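Bartonella effector protein (Bep) substrate of VirB T4SS (PDB 4YK2) is a type IV secretion substrate, an effector of Bartonella clarridgeiae, whose BID domain, the crystallised part, probably serves as the signal for translocation through the VirB machinery. Local coordinates at residues K39-L44 and S107-A112; N57-I62 and E111-Y116; E64-T69 and A119-M124; A84-S89 and S97-A102. All coordinates share one frame; numbering follows the deposited sequence. Where two conformers were deposited one is given.

Interaction 1 of 4, residues K39-L44 and S107-A112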
loop_
_atom_site.group_PDB
_atom_site.type_symbol
_atom_site.label_atom_id
_atom_site.label_comp_id
_atom_site.label_asym_id
_atom_site.label_seq_id
_atom_site.Cartn_x
_atom_site.Cartn_y
_atom_site.Cartn_z
ATOM N N LYS A 39 0.209 7.486 4.199
ATOM C CA LYS A 39 0.740 8.559 3.372
ATOM C C LYS A 39 1.657 8.015 2.269
ATOM O O LYS A 39 1.553 8.411 1.110
ATOM C CB LYS A 39 1.494 9.564 4.252
ATOM C CG LYS A 39 2.068 10.776 3.524
ATOM C CD LYS A 39 2.808 11.681 4.533
ATOM C CE LYS A 39 3.240 13.011 3.923
ATOM N NZ LYS A 39 3.707 13.979 4.962
ATOM N N GLU A 40 2.570 7.123 2.632
ATOM C CA GLU A 40 3.482 6.558 1.647
ATOM C C GLU A 40 2.731 5.685 0.629
ATOM O O GLU A 40 3.083 5.669 -0.553
ATOM C CB GLU A 40 4.589 5.755 2.338
ATOM C CG GLU A 40 5.618 5.114 1.401
ATOM C CD GLU A 40 6.537 6.122 0.708
ATOM O OE1 GLU A 40 6.292 7.342 0.785
ATOM O OE2 GLU A 40 7.520 5.689 0.073
ATOM N N ILE A 41 1.698 4.972 1.079
ATOM C CA ILE A 41 0.869 4.190 0.149
ATOM C C ILE A 41 0.175 5.105 -0.874
ATOM O O ILE A 41 0.089 4.771 -2.064
ATOM C CB ILE A 41 -0.144 3.318 0.915
ATOM C CG1 ILE A 41 0.608 2.196 1.658
ATOM C CG2 ILE A 41 -1.175 2.708 -0.054
ATOM C CD1 ILE A 41 -0.260 1.400 2.631
ATOM N N ARG A 42 -0.318 6.255 -0.419
ATOM C CA ARG A 42 -0.913 7.218 -1.342
ATOM C C ARG A 42 0.117 7.719 -2.362
ATOM O O ARG A 42 -0.175 7.790 -3.560
ATOM C CB ARG A 42 -1.527 8.405 -0.586
ATOM C CG ARG A 42 -2.919 8.131 -0.014
ATOM C CD ARG A 42 -3.605 9.411 0.455
ATOM N NE ARG A 42 -2.787 10.147 1.413
ATOM C CZ ARG A 42 -2.904 10.043 2.732
ATOM N NH1 ARG A 42 -3.813 9.238 3.264
ATOM N NH2 ARG A 42 -2.111 10.754 3.515
ATOM N N ARG A 43 1.313 8.062 -1.882
ATOM C CA ARG A 43 2.378 8.580 -2.742
ATOM C C ARG A 43 2.786 7.553 -3.787
ATOM O O ARG A 43 2.899 7.864 -4.981
ATOM C CB ARG A 43 3.607 8.989 -1.911
ATOM C CG ARG A 43 4.639 9.813 -2.699
ATOM C CD ARG A 43 5.943 10.061 -1.905
ATOM N NE ARG A 43 6.634 8.800 -1.625
ATOM C CZ ARG A 43 7.472 8.196 -2.468
ATOM N NH1 ARG A 43 7.729 8.733 -3.653
ATOM N NH2 ARG A 43 8.056 7.051 -2.131
ATOM N N LEU A 44 2.982 6.319 -3.343
ATOM C CA LEU A 44 3.359 5.240 -4.258
ATOM C C LEU A 44 2.221 4.818 -5.204
ATOM O O LEU A 44 2.474 4.443 -6.355
ATOM C CB LEU A 44 3.854 4.039 -3.457
ATOM C CG LEU A 44 5.165 4.298 -2.693
ATOM C CD1 LEU A 44 5.427 3.172 -1.721
ATOM C CD2 LEU A 44 6.354 4.434 -3.645
ATOM N N SER A 107 7.360 -2.797 -5.970
ATOM C CA SER A 107 8.021 -3.417 -4.822
ATOM C C SER A 107 7.855 -2.582 -3.531
ATOM O O SER A 107 7.475 -3.112 -2.484
ATOM C CB SER A 107 9.507 -3.637 -5.129
ATOM O OG SER A 107 10.149 -4.318 -4.072
ATOM N N LYS A 108 8.102 -1.276 -3.613
ATOM C CA LYS A 108 8.003 -0.445 -2.416
ATOM C C LYS A 108 6.544 -0.249 -1.992
ATOM O O LYS A 108 6.265 -0.120 -0.801
ATOM C CB LYS A 108 8.699 0.904 -2.631
ATOM C CG LYS A 108 10.237 0.846 -2.504
ATOM C CD LYS A 108 10.704 0.704 -1.049
ATOM C CE LYS A 108 12.228 0.778 -0.925
ATOM N NZ LYS A 108 12.673 0.936 0.488
ATOM N N LEU A 109 5.614 -0.256 -2.945
ATOM C CA LEU A 109 4.194 -0.176 -2.599
ATOM C C LEU A 109 3.778 -1.420 -1.792
ATOM O O LEU A 109 3.101 -1.315 -0.770
ATOM C CB LEU A 109 3.328 -0.028 -3.863
ATOM C CG LEU A 109 1.800 -0.009 -3.701
ATOM C CD1 LEU A 109 1.350 1.022 -2.671
ATOM C CD2 LEU A 109 1.115 0.257 -5.052
ATOM N N VAL A 110 4.201 -2.596 -2.242
ATOM C CA VAL A 110 3.945 -3.828 -1.493
ATOM C C VAL A 110 4.532 -3.751 -0.062
ATOM O O VAL A 110 3.876 -4.131 0.913
ATOM C CB VAL A 110 4.496 -5.047 -2.272
ATOM C CG1 VAL A 110 4.451 -6.317 -1.435
ATOM C CG2 VAL A 110 3.725 -5.218 -3.616
ATOM N N GLU A 111 5.755 -3.249 0.069
ATOM C CA GLU A 111 6.373 -3.154 1.393
ATOM C C GLU A 111 5.599 -2.222 2.304
ATOM O O GLU A 111 5.444 -2.495 3.491
ATOM C CB GLU A 111 7.821 -2.678 1.295
ATOM C CG GLU A 111 8.760 -3.704 0.711
ATOM C CD GLU A 111 10.218 -3.312 0.868
ATOM O OE1 GLU A 111 10.557 -2.634 1.868
ATOM O OE2 GLU A 111 11.018 -3.677 -0.012
ATOM N N ALA A 112 5.104 -1.122 1.754
ATOM C CA ALA A 112 4.380 -0.156 2.569
ATOM C C ALA A 112 3.055 -0.745 3.043
ATOM O O ALA A 112 2.616 -0.483 4.160
ATOM C CB ALA A 112 4.154 1.124 1.800
#

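Interaction 2 of 4, residues N57-I62 and E111-Y116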
loop_
_atom_site.group_PDB
_atom_site.type_symbol
_atom_site.label_atom_id
_atom_site.label_comp_id
_atom_site.label_asym_id
_atom_site.label_seq_id
_atom_site.Cartn_x
_atom_site.Cartn_y
_atom_site.Cartn_z
ATOM N N ASN A 57 -10.247 0.271 -1.356
ATOM C CA ASN A 57 -11.013 -0.914 -0.969
ATOM C C ASN A 57 -10.131 -1.918 -0.240
ATOM O O ASN A 57 -10.478 -2.398 0.845
ATOM C CB ASN A 57 -11.645 -1.600 -2.189
ATOM C CG ASN A 57 -12.761 -0.774 -2.822
ATOM O OD1 ASN A 57 -13.231 0.208 -2.257
ATOM N ND2 ASN A 57 -13.193 -1.191 -4.000
ATOM N N GLN A 58 -8.992 -2.230 -0.846
ATOM C CA GLN A 58 -8.095 -3.244 -0.309
ATOM C C GLN A 58 -7.502 -2.822 1.031
ATOM O O GLN A 58 -7.294 -3.655 1.912
ATOM C CB GLN A 58 -6.967 -3.550 -1.305
ATOM C CG GLN A 58 -7.391 -4.434 -2.499
ATOM C CD GLN A 58 -8.275 -3.688 -3.498
ATOM O OE1 GLN A 58 -8.209 -2.465 -3.623
ATOM N NE2 GLN A 58 -9.123 -4.429 -4.190
ATOM N N LEU A 59 -7.201 -1.535 1.175
ATOM C CA LEU A 59 -6.651 -1.031 2.439
ATOM C C LEU A 59 -7.651 -1.177 3.586
ATOM O O LEU A 59 -7.290 -1.575 4.696
ATOM C CB LEU A 59 -6.229 0.437 2.293
ATOM C CG LEU A 59 -5.087 0.585 1.284
ATOM C CD1 LEU A 59 -4.824 2.036 0.893
ATOM C CD2 LEU A 59 -3.821 -0.076 1.844
ATOM N N SER A 60 -8.915 -0.869 3.317
ATOM C CA SER A 60 -9.939 -0.982 4.351
ATOM C C SER A 60 -10.225 -2.453 4.677
ATOM O O SER A 60 -10.558 -2.804 5.819
ATOM C CB SER A 60 -11.212 -0.260 3.915
ATOM O OG SER A 60 -11.056 1.150 4.041
ATOM N N GLN A 61 -10.080 -3.308 3.670
ATOM C CA GLN A 61 -10.245 -4.751 3.838
ATOM C C GLN A 61 -9.145 -5.292 4.755
ATOM O O GLN A 61 -9.392 -6.094 5.663
ATOM C CB GLN A 61 -10.193 -5.447 2.468
ATOM C CG GLN A 61 -10.240 -6.985 2.516
ATOM C CD GLN A 61 -10.227 -7.592 1.112
ATOM O OE1 GLN A 61 -10.329 -6.874 0.125
ATOM N NE2 GLN A 61 -10.086 -8.907 1.025
ATOM N N ILE A 62 -7.920 -4.851 4.490
ATOM C CA ILE A 62 -6.770 -5.231 5.297
ATOM C C ILE A 62 -6.936 -4.657 6.694
ATOM O O ILE A 62 -6.679 -5.337 7.690
ATOM C CB ILE A 62 -5.447 -4.767 4.647
ATOM C CG1 ILE A 62 -5.117 -5.658 3.447
ATOM C CG2 ILE A 62 -4.299 -4.808 5.647
ATOM C CD1 ILE A 62 -4.014 -5.112 2.563
ATOM N N GLU A 111 5.755 -3.249 0.069
ATOM C CA GLU A 111 6.373 -3.154 1.393
ATOM C C GLU A 111 5.599 -2.222 2.304
ATOM O O GLU A 111 5.444 -2.495 3.491
ATOM C CB GLU A 111 7.821 -2.678 1.295
ATOM C CG GLU A 111 8.760 -3.704 0.711
ATOM C CD GLU A 111 10.218 -3.312 0.868
ATOM O OE1 GLU A 111 10.557 -2.634 1.868
ATOM O OE2 GLU A 111 11.018 -3.677 -0.012
ATOM N N ALA A 112 5.104 -1.122 1.754
ATOM C CA ALA A 112 4.380 -0.156 2.569
ATOM C C ALA A 112 3.055 -0.745 3.043
ATOM O O ALA A 112 2.616 -0.483 4.160
ATOM C CB ALA A 112 4.154 1.124 1.800
ATOM N N ILE A 113 2.436 -1.567 2.203
ATOM C CA ILE A 113 1.198 -2.237 2.581
ATOM C C ILE A 113 1.462 -3.268 3.681
ATOM O O ILE A 113 0.670 -3.395 4.617
ATOM C CB ILE A 113 0.521 -2.872 1.345
ATOM C CG1 ILE A 113 -0.046 -1.774 0.443
ATOM C CG2 ILE A 113 -0.590 -3.842 1.760
ATOM C CD1 ILE A 113 -0.490 -2.286 -0.938
ATOM N N HIS A 114 2.580 -3.984 3.597
ATOM C CA HIS A 114 2.949 -4.930 4.657
ATOM C C HIS A 114 3.205 -4.191 5.979
ATOM O O HIS A 114 2.782 -4.652 7.043
ATOM C CB HIS A 114 4.185 -5.749 4.275
ATOM C CG HIS A 114 3.882 -6.966 3.452
ATOM N ND1 HIS A 114 3.301 -8.100 3.980
ATOM C CD2 HIS A 114 4.100 -7.232 2.139
ATOM C CE1 HIS A 114 3.156 -9.004 3.024
ATOM N NE2 HIS A 114 3.639 -8.504 1.899
ATOM N N LYS A 115 3.886 -3.050 5.914
ATOM C CA LYS A 115 4.128 -2.240 7.119
ATOM C C LYS A 115 2.829 -1.705 7.718
ATOM O O LYS A 115 2.648 -1.724 8.932
ATOM C CB LYS A 115 5.071 -1.082 6.812
ATOM C CG LYS A 115 6.509 -1.514 6.592
ATOM C CD LYS A 115 7.420 -0.320 6.393
ATOM C CE LYS A 115 8.832 -0.784 6.041
ATOM N NZ LYS A 115 9.644 0.304 5.430
ATOM N N TYR A 116 1.931 -1.228 6.857
ATOM C CA TYR A 116 0.606 -0.786 7.275
ATOM C C TYR A 116 -0.136 -1.913 7.995
ATOM O O TYR A 116 -0.646 -1.731 9.107
ATOM C CB TYR A 116 -0.185 -0.296 6.050
ATOM C CG TYR A 116 -1.641 -0.001 6.319
ATOM C CD1 TYR A 116 -2.037 1.217 6.861
ATOM C CD2 TYR A 116 -2.624 -0.932 6.004
ATOM C CE1 TYR A 116 -3.362 1.485 7.100
ATOM C CE2 TYR A 116 -3.952 -0.673 6.240
ATOM C CZ TYR A 116 -4.316 0.541 6.783
ATOM O OH TYR A 116 -5.643 0.799 7.010
#

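Interaction 3 of 4, residues E64-T69 and A119-M124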
loop_
_atom_site.group_PDB
_atom_site.type_symbol
_atom_site.label_atom_id
_atom_site.label_comp_id
_atom_site.label_asym_id
_atom_site.label_seq_id
_atom_site.Cartn_x
_atom_site.Cartn_y
_atom_site.Cartn_z
ATOM N N GLU A 64 -9.593 -4.112 8.325
ATOM C CA GLU A 64 -10.597 -4.923 9.004
ATOM C C GLU A 64 -10.073 -6.317 9.332
ATOM O O GLU A 64 -10.341 -6.867 10.400
ATOM C CB GLU A 64 -11.848 -5.024 8.129
ATOM C CG GLU A 64 -12.652 -6.296 8.319
ATOM C CD GLU A 64 -13.585 -6.226 9.496
ATOM O OE1 GLU A 64 -13.600 -5.179 10.181
ATOM O OE2 GLU A 64 -14.307 -7.221 9.731
ATOM N N ASN A 65 -9.335 -6.896 8.397
ATOM C CA ASN A 65 -8.759 -8.208 8.608
ATOM C C ASN A 65 -7.388 -8.288 7.959
ATOM O O ASN A 65 -7.285 -8.603 6.781
ATOM C CB ASN A 65 -9.674 -9.301 8.050
ATOM C CG ASN A 65 -9.202 -10.692 8.433
ATOM O OD1 ASN A 65 -8.181 -10.845 9.110
ATOM N ND2 ASN A 65 -9.946 -11.713 8.018
ATOM N N PRO A 66 -6.326 -8.013 8.735
ATOM C CA PRO A 66 -4.981 -7.965 8.156
ATOM C C PRO A 66 -4.485 -9.300 7.621
ATOM O O PRO A 66 -3.475 -9.332 6.911
ATOM C CB PRO A 66 -4.116 -7.489 9.333
ATOM C CG PRO A 66 -5.061 -6.753 10.205
ATOM C CD PRO A 66 -6.327 -7.548 10.131
ATOM N N SER A 67 -5.179 -10.392 7.919
ATOM C CA SER A 67 -4.786 -11.669 7.323
ATOM C C SER A 67 -4.993 -11.691 5.792
ATOM O O SER A 67 -4.470 -12.575 5.110
ATOM C CB SER A 67 -5.537 -12.836 7.982
ATOM O OG SER A 67 -6.905 -12.861 7.620
ATOM N N PHE A 68 -5.729 -10.722 5.244
ATOM C CA PHE A 68 -5.903 -10.634 3.780
ATOM C C PHE A 68 -4.671 -10.057 3.059
ATOM O O PHE A 68 -4.609 -10.068 1.826
ATOM C CB PHE A 68 -7.126 -9.772 3.407
ATOM C CG PHE A 68 -8.445 -10.492 3.509
ATOM C CD1 PHE A 68 -8.717 -11.592 2.714
ATOM C CD2 PHE A 68 -9.422 -10.049 4.391
ATOM C CE1 PHE A 68 -9.936 -12.258 2.808
ATOM C CE2 PHE A 68 -10.646 -10.705 4.484
ATOM C CZ PHE A 68 -10.901 -11.809 3.689
ATOM N N THR A 69 -3.704 -9.556 3.824
ATOM C CA THR A 69 -2.531 -8.877 3.272
ATOM C C THR A 69 -1.721 -9.758 2.321
ATOM O O THR A 69 -1.251 -9.295 1.280
ATOM C CB THR A 69 -1.606 -8.368 4.404
ATOM O OG1 THR A 69 -2.317 -7.403 5.192
ATOM C CG2 THR A 69 -0.347 -7.715 3.834
ATOM N N ALA A 119 1.324 -2.674 11.392
ATOM C CA ALA A 119 1.016 -1.631 12.364
ATOM C C ALA A 119 -0.425 -1.770 12.835
ATOM O O ALA A 119 -0.713 -1.615 14.019
ATOM C CB ALA A 119 1.259 -0.255 11.774
ATOM N N VAL A 120 -1.327 -2.074 11.908
ATOM C CA VAL A 120 -2.722 -2.310 12.257
ATOM C C VAL A 120 -2.833 -3.543 13.155
ATOM O O VAL A 120 -3.506 -3.519 14.188
ATOM C CB VAL A 120 -3.597 -2.475 10.999
ATOM C CG1 VAL A 120 -5.010 -2.890 11.392
ATOM C CG2 VAL A 120 -3.620 -1.183 10.181
ATOM N N GLU A 121 -2.171 -4.620 12.750
ATOM C CA GLU A 121 -2.181 -5.871 13.499
ATOM C C GLU A 121 -1.639 -5.674 14.913
ATOM O O GLU A 121 -2.115 -6.293 15.863
ATOM C CB GLU A 121 -1.355 -6.933 12.767
ATOM C CG GLU A 121 -1.343 -8.294 13.427
ATOM C CD GLU A 121 -2.410 -9.214 12.878
ATOM O OE1 GLU A 121 -3.339 -9.573 13.631
ATOM O OE2 GLU A 121 -2.312 -9.586 11.691
ATOM N N ASN A 122 -0.648 -4.804 15.051
ATOM C CA ASN A 122 -0.046 -4.564 16.356
ATOM C C ASN A 122 -0.957 -3.715 17.236
ATOM O O ASN A 122 -1.004 -3.905 18.450
ATOM C CB ASN A 122 1.320 -3.885 16.214
ATOM C CG ASN A 122 1.868 -3.399 17.551
ATOM O OD1 ASN A 122 2.439 -4.175 18.323
ATOM N ND2 ASN A 122 1.680 -2.113 17.837
ATOM N N SER A 123 -1.677 -2.781 16.627
ATOM C CA SER A 123 -2.544 -1.885 17.382
ATOM C C SER A 123 -3.723 -2.639 17.984
ATOM O O SER A 123 -4.292 -2.207 18.984
ATOM C CB SER A 123 -3.054 -0.754 16.497
ATOM O OG SER A 123 -3.955 -1.249 15.520
ATOM N N MET A 124 -4.084 -3.764 17.371
ATOM C CA MET A 124 -5.197 -4.581 17.849
ATOM C C MET A 124 -4.866 -5.244 19.190
ATOM O O MET A 124 -5.756 -5.747 19.874
ATOM C CB MET A 124 -5.577 -5.648 16.807
ATOM C CG MET A 124 -6.315 -5.104 15.581
ATOM S SD MET A 124 -6.625 -6.330 14.276
ATOM C CE MET A 124 -7.682 -5.379 13.182
#

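Interaction 4 of 4, residues A84-S89 and S97-A102. With SO4 (sulfate ion), chain C; SO4 (sulfate ion), chain D.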
loop_
_atom_site.group_PDB
_atom_site.type_symbol
_atom_site.label_atom_id
_atom_site.label_comp_id
_atom_site.label_asym_id
_atom_site.label_seq_id
_atom_site.Cartn_x
_atom_site.Cartn_y
_atom_site.Cartn_z
ATOM N N ALA A 84 -5.918 -2.142 -11.530
ATOM C CA ALA A 84 -6.145 -1.043 -12.461
ATOM C C ALA A 84 -5.004 -1.040 -13.454
ATOM O O ALA A 84 -3.962 -1.635 -13.201
ATOM C CB ALA A 84 -6.220 0.300 -11.732
ATOM N N LYS A 85 -5.191 -0.357 -14.578
ATOM C CA LYS A 85 -4.102 -0.162 -15.532
ATOM C C LYS A 85 -2.952 0.595 -14.863
ATOM O O LYS A 85 -3.189 1.518 -14.088
ATOM C CB LYS A 85 -4.602 0.607 -16.762
ATOM C CG LYS A 85 -3.545 0.806 -17.828
ATOM C CD LYS A 85 -4.167 1.211 -19.149
ATOM C CE LYS A 85 -4.285 2.708 -19.251
ATOM N NZ LYS A 85 -2.936 3.333 -19.294
ATOM N N LEU A 86 -1.715 0.202 -15.143
ATOM C CA LEU A 86 -0.568 0.925 -14.594
ATOM C C LEU A 86 -0.456 2.305 -15.231
ATOM O O LEU A 86 -0.884 2.503 -16.378
ATOM C CB LEU A 86 0.725 0.147 -14.820
ATOM C CG LEU A 86 0.850 -1.228 -14.171
ATOM C CD1 LEU A 86 2.212 -1.820 -14.487
ATOM C CD2 LEU A 86 0.633 -1.139 -12.679
ATOM N N ALA A 87 0.111 3.254 -14.496
ATOM C CA ALA A 87 0.359 4.588 -15.037
ATOM C C ALA A 87 1.306 4.493 -16.223
ATOM O O ALA A 87 2.057 3.529 -16.344
ATOM C CB ALA A 87 0.935 5.506 -13.971
ATOM N N GLY A 88 1.270 5.494 -17.095
ATOM C CA GLY A 88 2.092 5.479 -18.294
ATOM C C GLY A 88 1.479 4.573 -19.343
ATOM O O GLY A 88 0.315 4.197 -19.233
ATOM N N SER A 89 2.246 4.218 -20.366
ATOM C CA SER A 89 1.739 3.273 -21.342
ATOM C C SER A 89 2.847 2.429 -21.930
ATOM O O SER A 89 4.034 2.705 -21.738
ATOM C CB SER A 89 0.972 3.995 -22.456
ATOM O OG SER A 89 1.666 5.133 -22.898
ATOM N N SER A 97 8.408 6.236 -20.142
ATOM C CA SER A 97 9.115 6.491 -18.888
ATOM C C SER A 97 8.192 6.409 -17.674
ATOM O O SER A 97 8.573 5.901 -16.618
ATOM C CB SER A 97 9.794 7.859 -18.938
ATOM O OG SER A 97 10.423 8.147 -17.703
ATOM N N LYS A 98 6.975 6.915 -17.834
ATOM C CA LYS A 98 5.987 6.878 -16.773
ATOM C C LYS A 98 5.651 5.430 -16.399
ATOM O O LYS A 98 5.508 5.099 -15.223
ATOM C CB LYS A 98 4.727 7.630 -17.205
ATOM C CG LYS A 98 3.950 8.254 -16.068
ATOM C CD LYS A 98 2.866 9.181 -16.591
ATOM C CE LYS A 98 2.149 9.882 -15.458
ATOM N NZ LYS A 98 1.119 10.846 -15.945
ATOM N N ARG A 99 5.542 4.565 -17.399
ATOM C CA ARG A 99 5.258 3.157 -17.148
ATOM C C ARG A 99 6.422 2.486 -16.422
ATOM O O ARG A 99 6.213 1.680 -15.518
ATOM C CB ARG A 99 4.965 2.414 -18.451
ATOM C CG ARG A 99 4.766 0.914 -18.263
ATOM C CD ARG A 99 3.592 0.605 -17.329
ATOM N NE ARG A 99 2.332 1.199 -17.789
ATOM C CZ ARG A 99 1.464 0.596 -18.602
ATOM N NH1 ARG A 99 1.708 -0.628 -19.064
ATOM N NH2 ARG A 99 0.347 1.219 -18.961
ATOM N N LYS A 100 7.644 2.810 -16.829
ATOM C CA LYS A 100 8.821 2.233 -16.193
ATOM C C LYS A 100 8.898 2.657 -14.725
ATOM O O LYS A 100 9.178 1.830 -13.868
ATOM C CB LYS A 100 10.094 2.622 -16.951
ATOM C CG LYS A 100 10.171 2.003 -18.353
ATOM C CD LYS A 100 11.534 2.207 -19.004
ATOM C CE LYS A 100 11.646 1.429 -20.310
ATOM N NZ LYS A 100 13.000 1.539 -20.932
ATOM N N GLN A 101 8.606 3.921 -14.427
ATOM C CA GLN A 101 8.574 4.364 -13.029
ATOM C C GLN A 101 7.462 3.673 -12.243
ATOM O O GLN A 101 7.652 3.342 -11.078
ATOM C CB GLN A 101 8.405 5.881 -12.925
ATOM C CG GLN A 101 9.662 6.679 -13.268
ATOM C CD GLN A 101 10.905 6.171 -12.545
ATOM O OE1 GLN A 101 11.854 5.683 -13.171
ATOM N NE2 GLN A 101 10.906 6.286 -11.219
ATOM N N ALA A 102 6.306 3.466 -12.875
ATOM C CA ALA A 102 5.209 2.768 -12.213
ATOM C C ALA A 102 5.665 1.381 -11.777
ATOM O O ALA A 102 5.518 1.003 -10.603
ATOM C CB ALA A 102 3.986 2.666 -13.139
HETATM S S SO4 C . 1.092 8.438 -20.450
HETATM O O1 SO4 C . 2.386 8.876 -19.932
HETATM O O2 SO4 C . 0.126 8.342 -19.355
HETATM O O3 SO4 C . 1.234 7.136 -21.098
HETATM O O4 SO4 C . 0.618 9.411 -21.431
HETATM S S SO4 D . 8.994 8.906 -22.799
HETATM O O1 SO4 D . 9.850 9.867 -22.109
HETATM O O2 SO4 D . 9.307 7.558 -22.335
HETATM O O3 SO4 D . 7.594 9.206 -22.512
HETATM O O4 SO4 D . 9.224 8.985 -24.238
#

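Interaction 1 of 4, residues K39-L44 and S107-A112
In the four-helix bundle of the BID domain, helices 21-49 and 106-123 run antiparallel, and Ile-41 and Leu-44 of the first meet Leu-109 and Ala-112 of the second in its buried interior. The short segment axes approach to 9.3 Å at an angle of 157°. Ala-112 presents only its methyl: CB touches Ile-41 CG1 at 3.7 Å, while Ile-41 CD1 reaches on to the Ala-112 carbonyl. The CG2 branch of Ile-41 meets Leu-109 CD1 at 4.0 Å, the two side chains crossing at about a right angle. Leu-109 has CG anti to its backbone N (chi1 177°), and its CD1 comes to lie against Leu-44 CB, also 4.0 Å away. Leu-44 answers with CD1, which rests on the backbone of the opposing helix, 3.5 Å from Lys-108 O. Everything that crosses is van der Waals contact; the polar work is done on the flank. There Arg-43 grips Glu-40 side-on within its own helix, Arg-43 NE giving a nearly straight bond of 2.8 Å to Glu-40 OE1 and Arg-43 NH2 a salt bridge of 2.6 Å to Glu-40 OE2. Both acceptors lie close to the guanidinium plane, although the carboxylate is tilted against it. Glu-40 CG in turn skirts Ala-112 CB at 4.3 Å. Outward from this pair of helices, Leu-109 and Val-110 pack on Leu-76 of helix 69-78, and Ile-41 also touches Ile-113 and Tyr-116, further along helix 106-123.

Interaction 2 of 4, residues N57-I62 and E111-Y116
Ile-62 and Ile-113 make the tightest apolar touch between segments 57-62 and 111-116 of helices 56-64 and 106-123, with Ile-62 CD1 3.7 Å from Ile-113 CG2 and the two side chains crossing at about a right angle. One turn on, Tyr-116 stretches over from helix 106-123 with CG anti to its backbone N (chi1 171°), and it offers the other helix the edge of its ring. Ile-62 CG2 comes in near the ring plane, 4.2 Å from Tyr-116 CE2. Leu-59 O also lies at this edge, 3.7 Å from Tyr-116 OH, too long to count as a bond. Leu-59 completes the shell with CD2, which stands 4.4 Å from both Ile-113 CG1 and Tyr-116 CD2. With the segment axes 11.2 Å apart at closest, the branched side chains and the tyrosine ring bridge the gap and the backbones stay well separated. Around this core, Ile-62 leans on Thr-69 and Ile-72, and Ile-113 on Leu-76, all in helix 69-78. From the helix 21-49 side, Glu-38 touches Tyr-116, while Ile-113 also touches Leu-55 in a loop. Both segments point the same way, at 31° to each other, and such a parallel pair whose aliphatic and aromatic side chains face the shared interior fits the four-helix bundle of the BID domain.

Interaction 3 of 4, residues E64-T69 and A119-M124
Pro-66 and Glu-121 meet at the tip of the glutamate: chi1 (-178°) sets its CG anti to the backbone N and the bend at chi2 (94°) turns CD toward the proline; Glu-121 OE2 lies 3.6 Å from Pro-66 CB. Met-124 takes the other course: its CG is anti to the carbonyl carbon, and the rest of the chain runs out extended until Met-124 CE meets the proline ring tip to tip, 4.0 Å from Pro-66 CD. That methionine is poorly ordered, so its reach is the less certain of the two. Buried Val-120 also meets the ring, its CG1 4.0 Å from Pro-66 CG and the side chains at about a right angle. The proline ring is thus touched by three side chains from the C-terminal part of the chain, Val-120, Glu-121 and Met-124. This is the surface end of the four-helix bundle, where the chain leaves helix 56-64 and turns into helix 69-78 beside the last turns of helix 106-123. The turn is pinned from within. Asn-65, the first residue to leave helical backbone angles, forms an Asx turn: its OD1 accepts from Ser-67 N at 3.3 Å and from Ser-67 OG at 2.8 Å, both donors above the same face of the carboxamide. Pro-66 O, one residue after Asn-65, likewise accepts two bonds, from Thr-69 N and from Thr-69 OG1, the latter 2.8 Å long. On the partner helix Val-120 O is likewise shared, by Met-124 N and by Ser-123 OG at 2.7 Å. Val-120 also touches His-63, and Ala-119 packs on Ser-33 and Ile-34 of helix 21-49.

Interaction 4 of 4, residues A84-S89 and S97-A102
Ala-87 O accepts the shortest bond between the two segments, 2.8 Å from Arg-99 NE, in the small subdomain that appears to be the hook topping the BID four-helix bundle. Here the loop 84-89 passes along helix 97-103, and Arg-99 binds it through three successive carbonyls. Arg-99 NH2 gives a bond of 3.0 Å to Gly-88 O and a weak one, 3.1 Å and strongly bent, to Leu-86 O. NE-H meets its carbonyl at 157°, from above the carbonyl plane though close to the guanidinium plane. Bends at chi2 (60°) and chi3 (57°) fold the side chain back onto the loop. One guanidinium face lies against Leu-86 CB, 3.5 Å from Arg-99 NE, and the opposite face is covered by the backbone of Ser-89. Lys-85 NZ sits at its edge, a like charge 3.9 Å from Arg-99 NH2; the carbonyls, and perhaps Glu-81 through a long, weak ion pair, may ease this. Gly-88, with positive phi, lets the loop lie close against the Lys-98 to Arg-99 backbone, its CA 3.6 Å from Lys-98 CB. The methyls of Ala-87 and Ala-102 also touch. Asn-96 OD1 receives the N-H groups of both Ser-89 and Arg-99, tying the two segments just before the helix starts, and Leu-86 lies on Val-48 and Phe-49 of helix 21-49. Two sulfate ions, probably from the crystallisation liquor, sit outside; Ser-89 OG bonds to O3 of the chain C sulfate at 2.7 Å.

Interactions 1, 2 and 3 follow one another along helix 106-123, whereas interaction 4 lies apart, in what is probably the hook. Interactions 1 and 2 form one continuous core: Ile-41 CD1 touches Tyr-116 CB at 3.8 Å and Ile-41 CG2 touches Leu-59 CD1 at the same distance, so three helices meet there. Interaction 2 passes into interaction 3, with centres about 8 Å apart, through Ile-62 against Thr-69 and Gln-61 against Phe-68. Interaction 4 has its centre about 15 Å from that of interaction 1 and about 29 Å from that of interaction 3, on the opposite side of the chain's centre.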